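PDB 7MGV: CdnC from Chryseobacterium gregarium DSM 19109, which installs omega-ester macrocycles in a ribosomally made precursor peptide, acting as an ATP-grasp ligase that probably activates side-chain carboxylates at the expense of ATP. Local coordinates for residues E150-A155 / F160-T165; D301-P306 / Y311-N316. All coordinates share one frame; numbering follows the deposited sequence.

Contact 1. Residues E150-A155 / F160-T165; sequences EQLKIA and FKIPAT
A155 and F160 join the last turns of helix 148-158 to the chain that leaves it. The polar part of the contact is small. F160 N donates to A155 O at 2.9 Å, but the N-H...O angle of 130° makes this weak. This i+5 backbone bond ties the departing chain back to the helix, and the same A155 O lies at the edge of the F160 ring, in its plane. Within the outgoing chain, T165 OG1 gives its proton to P163 O over 2.8 Å, from above the carbonyl plane rather than along a lone pair.

The apolar contacts face the helix. The small A155 lets the loop come close, its CB meeting F160 CD2 at 3.8 Å and I162 CG2 at 4.1 Å. Beta-branched I162 bridges L152 and A155, neighbours on one side of the helix: with CG1 set between the backbone N and the carbonyl carbon (chi1 66°), CD1 lies 4.1 Å from L152 CB while CG2 stays over A155. Farther out on the same leucine, L152 CD1 and T165 CG2 meet tip to tip at 3.9 Å. With an alanine in place of T165, P163 O is likely to lose the donor that ties down the turn into the strand, and a gap would probably open beside L152 CD1.

W73 and F68 of the second subunit pack on L152 and I162. This helix-to-strand connection leads through P163, which touches ADP, into strand 165-168 of the ATP-grasp nucleotide-binding region, outermost in its own chain's sheet but continued by the second subunit through T165.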
loop_
_atom_site.group_PDB
_atom_site.type_symbol
_atom_site.label_atom_id
_atom_site.label_comp_id
_atom_site.label_asym_id
_atom_site.label_seq_id
_atom_site.Cartn_x
_atom_site.Cartn_y
_atom_site.Cartn_z
ATOM N N GLU A 150 -12.868 -3.080 4.530
ATOM C CA GLU A 150 -13.443 -2.675 3.252
ATOM C C GLU A 150 -13.989 -3.875 2.490
ATOM O O GLU A 150 -15.009 -3.761 1.804
ATOM C CB GLU A 150 -12.415 -1.930 2.399
ATOM C CG GLU A 150 -13.055 -1.222 1.213
ATOM C CD GLU A 150 -12.067 -0.819 0.139
ATOM O OE1 GLU A 150 -10.986 -1.441 0.049
ATOM O OE2 GLU A 150 -12.379 0.114 -0.629
ATOM N N GLN A 151 -13.325 -5.030 2.589
ATOM C CA GLN A 151 -13.864 -6.241 1.979
ATOM C C GLN A 151 -15.261 -6.537 2.506
ATOM O O GLN A 151 -16.197 -6.768 1.730
ATOM C CB GLN A 151 -12.944 -7.433 2.244
ATOM C CG GLN A 151 -11.602 -7.380 1.552
ATOM C CD GLN A 151 -10.715 -8.544 1.944
ATOM O OE1 GLN A 151 -11.202 -9.605 2.337
ATOM N NE2 GLN A 151 -9.405 -8.350 1.845
ATOM N N LEU A 152 -15.421 -6.524 3.832
ATOM C CA LEU A 152 -16.722 -6.829 4.418
ATOM C C LEU A 152 -17.763 -5.781 4.039
ATOM O O LEU A 152 -18.901 -6.124 3.697
ATOM C CB LEU A 152 -16.597 -6.952 5.936
ATOM C CG LEU A 152 -15.794 -8.168 6.409
ATOM C CD1 LEU A 152 -15.640 -8.177 7.923
ATOM C CD2 LEU A 152 -16.445 -9.456 5.925
ATOM N N LYS A 153 -17.390 -4.498 4.076
ATOM C CA LYS A 153 -18.340 -3.442 3.732
ATOM C C LYS A 153 -18.788 -3.549 2.277
ATOM O O LYS A 153 -19.984 -3.445 1.972
ATOM C CB LYS A 153 -17.722 -2.071 4.014
ATOM C CG LYS A 153 -17.640 -1.733 5.494
ATOM C CD LYS A 153 -16.923 -0.417 5.740
ATOM C CE LYS A 153 -16.966 -0.039 7.215
ATOM N NZ LYS A 153 -16.180 1.192 7.505
ATOM N N ILE A 154 -17.842 -3.768 1.363
ATOM C CA ILE A 154 -18.178 -3.882 -0.052
ATOM C C ILE A 154 -19.038 -5.114 -0.301
ATOM O O ILE A 154 -20.025 -5.054 -1.045
ATOM C CB ILE A 154 -16.894 -3.899 -0.903
ATOM C CG1 ILE A 154 -16.274 -2.500 -0.958
ATOM C CG2 ILE A 154 -17.182 -4.405 -2.307
ATOM C CD1 ILE A 154 -15.085 -2.397 -1.889
ATOM N N ALA A 155 -18.690 -6.246 0.320
ATOM C CA ALA A 155 -19.485 -7.455 0.139
ATOM C C ALA A 155 -20.904 -7.261 0.658
ATOM O O ALA A 155 -21.867 -7.734 0.045
ATOM C CB ALA A 155 -18.811 -8.637 0.835
ATOM N N PHE A 160 -23.949 -9.637 -0.530
ATOM C CA PHE A 160 -23.476 -10.792 0.217
ATOM C C PHE A 160 -23.974 -10.722 1.652
ATOM O O PHE A 160 -24.055 -9.643 2.249
ATOM C CB PHE A 160 -21.946 -10.844 0.224
ATOM C CG PHE A 160 -21.336 -11.314 -1.066
ATOM C CD1 PHE A 160 -21.344 -12.657 -1.408
ATOM C CD2 PHE A 160 -20.722 -10.413 -1.921
ATOM C CE1 PHE A 160 -20.768 -13.090 -2.591
ATOM C CE2 PHE A 160 -20.145 -10.839 -3.104
ATOM C CZ PHE A 160 -20.167 -12.179 -3.438
ATOM N N LYS A 161 -24.316 -11.881 2.204
ATOM C CA LYS A 161 -24.496 -11.989 3.642
ATOM C C LYS A 161 -23.134 -12.181 4.295
ATOM O O LYS A 161 -22.352 -13.033 3.864
ATOM C CB LYS A 161 -25.430 -13.149 3.987
ATOM C CG LYS A 161 -26.786 -13.053 3.314
ATOM C CD LYS A 161 -27.481 -11.746 3.676
ATOM C CE LYS A 161 -28.220 -11.159 2.483
ATOM N NZ LYS A 161 -29.162 -12.145 1.894
ATOM N N ILE A 162 -22.843 -11.371 5.309
ATOM C CA ILE A 162 -21.576 -11.472 6.025
ATOM C C ILE A 162 -21.889 -11.732 7.493
ATOM O O ILE A 162 -22.983 -11.381 7.961
ATOM C CB ILE A 162 -20.733 -10.201 5.841
ATOM C CG1 ILE A 162 -21.413 -8.998 6.508
ATOM C CG2 ILE A 162 -20.468 -9.929 4.363
ATOM C CD1 ILE A 162 -20.491 -7.812 6.693
ATOM N N PRO A 163 -20.990 -12.356 8.250
ATOM C CA PRO A 163 -21.266 -12.571 9.671
ATOM C C PRO A 163 -21.283 -11.254 10.425
ATOM O O PRO A 163 -20.681 -10.262 10.007
ATOM C CB PRO A 163 -20.102 -13.456 10.139
ATOM C CG PRO A 163 -19.427 -13.933 8.893
ATOM C CD PRO A 163 -19.675 -12.891 7.859
ATOM N N ALA A 164 -22.006 -11.244 11.542
ATOM C CA ALA A 164 -21.878 -10.140 12.481
ATOM C C ALA A 164 -20.412 -9.975 12.857
ATOM O O ALA A 164 -19.712 -10.955 13.121
ATOM C CB ALA A 164 -22.731 -10.389 13.726
ATOM N N THR A 165 -19.941 -8.730 12.861
ATOM C CA THR A 165 -18.516 -8.464 12.985
ATOM C C THR A 165 -18.291 -7.270 13.901
ATOM O O THR A 165 -19.068 -6.310 13.893
ATOM C CB THR A 165 -17.879 -8.208 11.612
ATOM O OG1 THR A 165 -18.202 -9.286 10.728
ATOM C CG2 THR A 165 -16.364 -8.104 11.724
#

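Contact 2. Residues D301-P306 / Y311-N316; sequences DMIVSP and YFIEIN. With ADP (adenosine-5'-diphosphate), chain F.
A beta hairpin at the edge of an antiparallel sheet, with one side lining the ADP pocket, pairs I303 with Y311 and M302 with F312. I303 and Y311 exchange two backbone bonds, each 2.9 Å, whereas M302 and F312 form a non-hydrogen-bonded pair. D301 faces two residues: its O accepts from I313 N and its N donates to E314 O almost straight (172°). In this beta bulge the helix-like psi of I313 (-54°) turns its side chain to the face of E314.

Branched I303 and I313 suit the pocket side, their CD1 atoms meeting at 3.8 Å beneath the adenine. I303 CD1 touches ADP C4 at 3.8 Å, and I313 CG2 approaches ADP N7 at 4.1 Å. The carboxylates of D301 and E314 lie side by side, planes nearly perpendicular, with OD1 4.1 Å from OE2; D301 OD2 is salt-bridged to R237, consistent with the magnesium-binding carboxylates of ATP-grasp enzymes, although no metal is modelled. On the other side, the bent M302 chain lays CE 3.7 Å from F312 N.

Helix 280-293 covers that side, its I282 meeting M302 and its L289 F312, while strand 234-241 flanks strand 297-304 and A155 of helix 148-158 packs on F312.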
loop_
_atom_site.group_PDB
_atom_site.type_symbol
_atom_site.label_atom_id
_atom_site.label_comp_id
_atom_site.label_asym_id
_atom_site.label_seq_id
_atom_site.Cartn_x
_atom_site.Cartn_y
_atom_site.Cartn_z
ATOM N N ASP A 301 -13.352 -16.856 0.220
ATOM C CA ASP A 301 -13.733 -17.873 1.189
ATOM C C ASP A 301 -15.189 -17.674 1.586
ATOM O O ASP A 301 -15.620 -16.543 1.846
ATOM C CB ASP A 301 -12.833 -17.817 2.426
ATOM C CG ASP A 301 -11.392 -18.171 2.114
ATOM O OD1 ASP A 301 -10.497 -17.783 2.894
ATOM O OD2 ASP A 301 -11.156 -18.835 1.085
ATOM N N MET A 302 -15.946 -18.767 1.631
ATOM C CA MET A 302 -17.349 -18.697 2.010
ATOM C C MET A 302 -17.695 -19.859 2.930
ATOM O O MET A 302 -17.042 -20.904 2.927
ATOM C CB MET A 302 -18.274 -18.701 0.783
ATOM C CG MET A 302 -18.097 -17.505 -0.142
ATOM S SD MET A 302 -19.483 -17.283 -1.276
ATOM C CE MET A 302 -20.662 -16.449 -0.217
ATOM N N ILE A 303 -18.747 -19.659 3.718
ATOM C CA ILE A 303 -19.289 -20.696 4.588
ATOM C C ILE A 303 -20.781 -20.819 4.314
ATOM O O ILE A 303 -21.496 -19.813 4.296
ATOM C CB ILE A 303 -19.037 -20.391 6.079
ATOM C CG1 ILE A 303 -17.538 -20.312 6.367
ATOM C CG2 ILE A 303 -19.691 -21.451 6.957
ATOM C CD1 ILE A 303 -17.213 -19.906 7.791
ATOM N N VAL A 304 -21.248 -22.044 4.093
ATOM C CA VAL A 304 -22.669 -22.320 3.931
ATOM C C VAL A 304 -23.176 -22.919 5.233
ATOM O O VAL A 304 -22.730 -23.997 5.647
ATOM C CB VAL A 304 -22.933 -23.257 2.745
ATOM C CG1 VAL A 304 -24.432 -23.425 2.530
ATOM C CG2 VAL A 304 -22.271 -22.718 1.490
ATOM N N SER A 305 -24.104 -22.210 5.876
ATOM C CA SER A 305 -24.638 -22.592 7.172
ATOM C C SER A 305 -25.610 -23.761 7.022
ATOM O O SER A 305 -25.953 -24.153 5.904
ATOM C CB SER A 305 -25.324 -21.388 7.819
ATOM O OG SER A 305 -26.641 -21.232 7.323
ATOM N N PRO A 306 -26.055 -24.359 8.135
ATOM C CA PRO A 306 -27.086 -25.404 8.028
ATOM C C PRO A 306 -28.366 -24.931 7.362
ATOM O O PRO A 306 -29.058 -25.737 6.726
ATOM C CB PRO A 306 -27.325 -25.809 9.489
ATOM C CG PRO A 306 -26.041 -25.511 10.167
ATOM C CD PRO A 306 -25.507 -24.274 9.503
ATOM N N TYR A 311 -22.342 -17.253 3.311
ATOM C CA TYR A 311 -21.680 -16.190 4.053
ATOM C C TYR A 311 -20.315 -15.929 3.432
ATOM O O TYR A 311 -19.483 -16.842 3.347
ATOM C CB TYR A 311 -21.523 -16.563 5.528
ATOM C CG TYR A 311 -22.782 -16.424 6.353
ATOM C CD1 TYR A 311 -23.765 -17.405 6.327
ATOM C CD2 TYR A 311 -22.982 -15.317 7.167
ATOM C CE1 TYR A 311 -24.915 -17.284 7.083
ATOM C CE2 TYR A 311 -24.129 -15.187 7.928
ATOM C CZ TYR A 311 -25.091 -16.174 7.881
ATOM O OH TYR A 311 -26.234 -16.050 8.635
ATOM N N PHE A 312 -20.103 -14.692 2.994
ATOM C CA PHE A 312 -18.786 -14.239 2.573
ATOM C C PHE A 312 -17.893 -14.068 3.794
ATOM O O PHE A 312 -18.328 -13.551 4.828
ATOM C CB PHE A 312 -18.925 -12.916 1.810
ATOM C CG PHE A 312 -17.621 -12.291 1.402
ATOM C CD1 PHE A 312 -16.966 -11.402 2.241
ATOM C CD2 PHE A 312 -17.066 -12.565 0.164
ATOM C CE1 PHE A 312 -15.772 -10.817 1.862
ATOM C CE2 PHE A 312 -15.873 -11.982 -0.222
ATOM C CZ PHE A 312 -15.226 -11.106 0.628
ATOM N N ILE A 313 -16.640 -14.508 3.688
ATOM C CA ILE A 313 -15.680 -14.413 4.778
ATOM C C ILE A 313 -14.568 -13.422 4.454
ATOM O O ILE A 313 -14.316 -12.489 5.216
ATOM C CB ILE A 313 -15.103 -15.803 5.127
ATOM C CG1 ILE A 313 -16.238 -16.779 5.449
ATOM C CG2 ILE A 313 -14.132 -15.704 6.293
ATOM C CD1 ILE A 313 -17.162 -16.301 6.553
ATOM N N GLU A 314 -13.903 -13.605 3.316
ATOM C CA GLU A 314 -12.860 -12.687 2.871
ATOM C C GLU A 314 -12.474 -13.048 1.445
ATOM O O GLU A 314 -12.801 -14.126 0.941
ATOM C CB GLU A 314 -11.631 -12.728 3.785
ATOM C CG GLU A 314 -10.783 -13.977 3.640
ATOM C CD GLU A 314 -9.465 -13.868 4.381
ATOM O OE1 GLU A 314 -8.702 -12.919 4.105
ATOM O OE2 GLU A 314 -9.192 -14.729 5.245
ATOM N N ILE A 315 -11.772 -12.125 0.799
ATOM C CA ILE A 315 -11.195 -12.336 -0.521
ATOM C C ILE A 315 -9.698 -12.084 -0.417
ATOM O O ILE A 315 -9.270 -11.065 0.138
ATOM C CB ILE A 315 -11.842 -11.424 -1.581
ATOM C CG1 ILE A 315 -11.042 -11.461 -2.885
ATOM C CG2 ILE A 315 -11.970 -9.995 -1.065
ATOM C CD1 ILE A 315 -11.754 -10.820 -4.053
ATOM N N ASN A 316 -8.904 -13.020 -0.929
ATOM C CA ASN A 316 -7.449 -12.910 -0.917
ATOM C C ASN A 316 -6.984 -12.637 -2.340
ATOM O O ASN A 316 -7.133 -13.490 -3.222
ATOM C CB ASN A 316 -6.804 -14.175 -0.353
ATOM C CG ASN A 316 -5.314 -14.007 -0.097
ATOM O OD1 ASN A 316 -4.747 -12.938 -0.327
ATOM N ND2 ASN A 316 -4.674 -15.066 0.385
HETATM P PB ADP F . -6.179 -21.738 8.112
HETATM O O1B ADP F . -6.966 -20.668 7.394
HETATM O O2B ADP F . -4.683 -21.546 8.057
HETATM O O3B ADP F . -6.655 -23.146 7.840
HETATM P PA ADP F . -7.105 -20.067 10.133
HETATM O O1A ADP F . -6.372 -18.965 9.404
HETATM O O2A ADP F . -7.221 -20.056 11.638
HETATM O O3A ADP F . -6.556 -21.502 9.658
HETATM O "O5'" ADP F . -8.582 -20.160 9.512
HETATM C "C5'" ADP F . -9.677 -19.481 10.106
HETATM C "C4'" ADP F . -10.842 -20.459 10.129
HETATM O "O4'" ADP F . -11.916 -19.914 10.891
HETATM C "C3'" ADP F . -11.361 -20.758 8.731
HETATM O "O3'" ADP F . -11.183 -22.146 8.437
HETATM C "C2'" ADP F . -12.839 -20.432 8.767
HETATM O "O2'" ADP F . -13.601 -21.543 8.290
HETATM C "C1'" ADP F . -13.154 -20.156 10.228
HETATM N N9 ADP F . -14.012 -18.958 10.344
HETATM C C8 ADP F . -13.688 -17.710 9.952
HETATM N N7 ADP F . -14.703 -16.845 10.199
HETATM C C5 ADP F . -15.704 -17.550 10.760
HETATM C C6 ADP F . -17.062 -17.257 11.268
HETATM N N6 ADP F . -17.568 -16.001 11.222
HETATM N N1 ADP F . -17.776 -18.287 11.776
HETATM C C2 ADP F . -17.286 -19.540 11.828
HETATM N N3 ADP F . -16.063 -19.879 11.387
HETATM C C4 ADP F . -15.243 -18.943 10.851
#

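How the contacts relate
The chain closes contact 1 before it opens contact 2, yet their centres lie only 10 Å apart and they touch directly. K161 O and F312 N, 2.9 Å apart, probably form a hydrogen bond that ties the loop to the hairpin's outer strand; Q151 OE1 accepts a probable hydrogen bond from I315 N at 3.0 Å, joining the helix to the same strand. P163 CD packs on F312 O at 3.4 Å, and the rings of F160 and F312 meet with their planes at about 45°. Both contacts also reach the ADP pocket: P163 of 160-165 and I303 of 301-306 belong to it, and the T165 side chain is about 7 Å from the nucleotide.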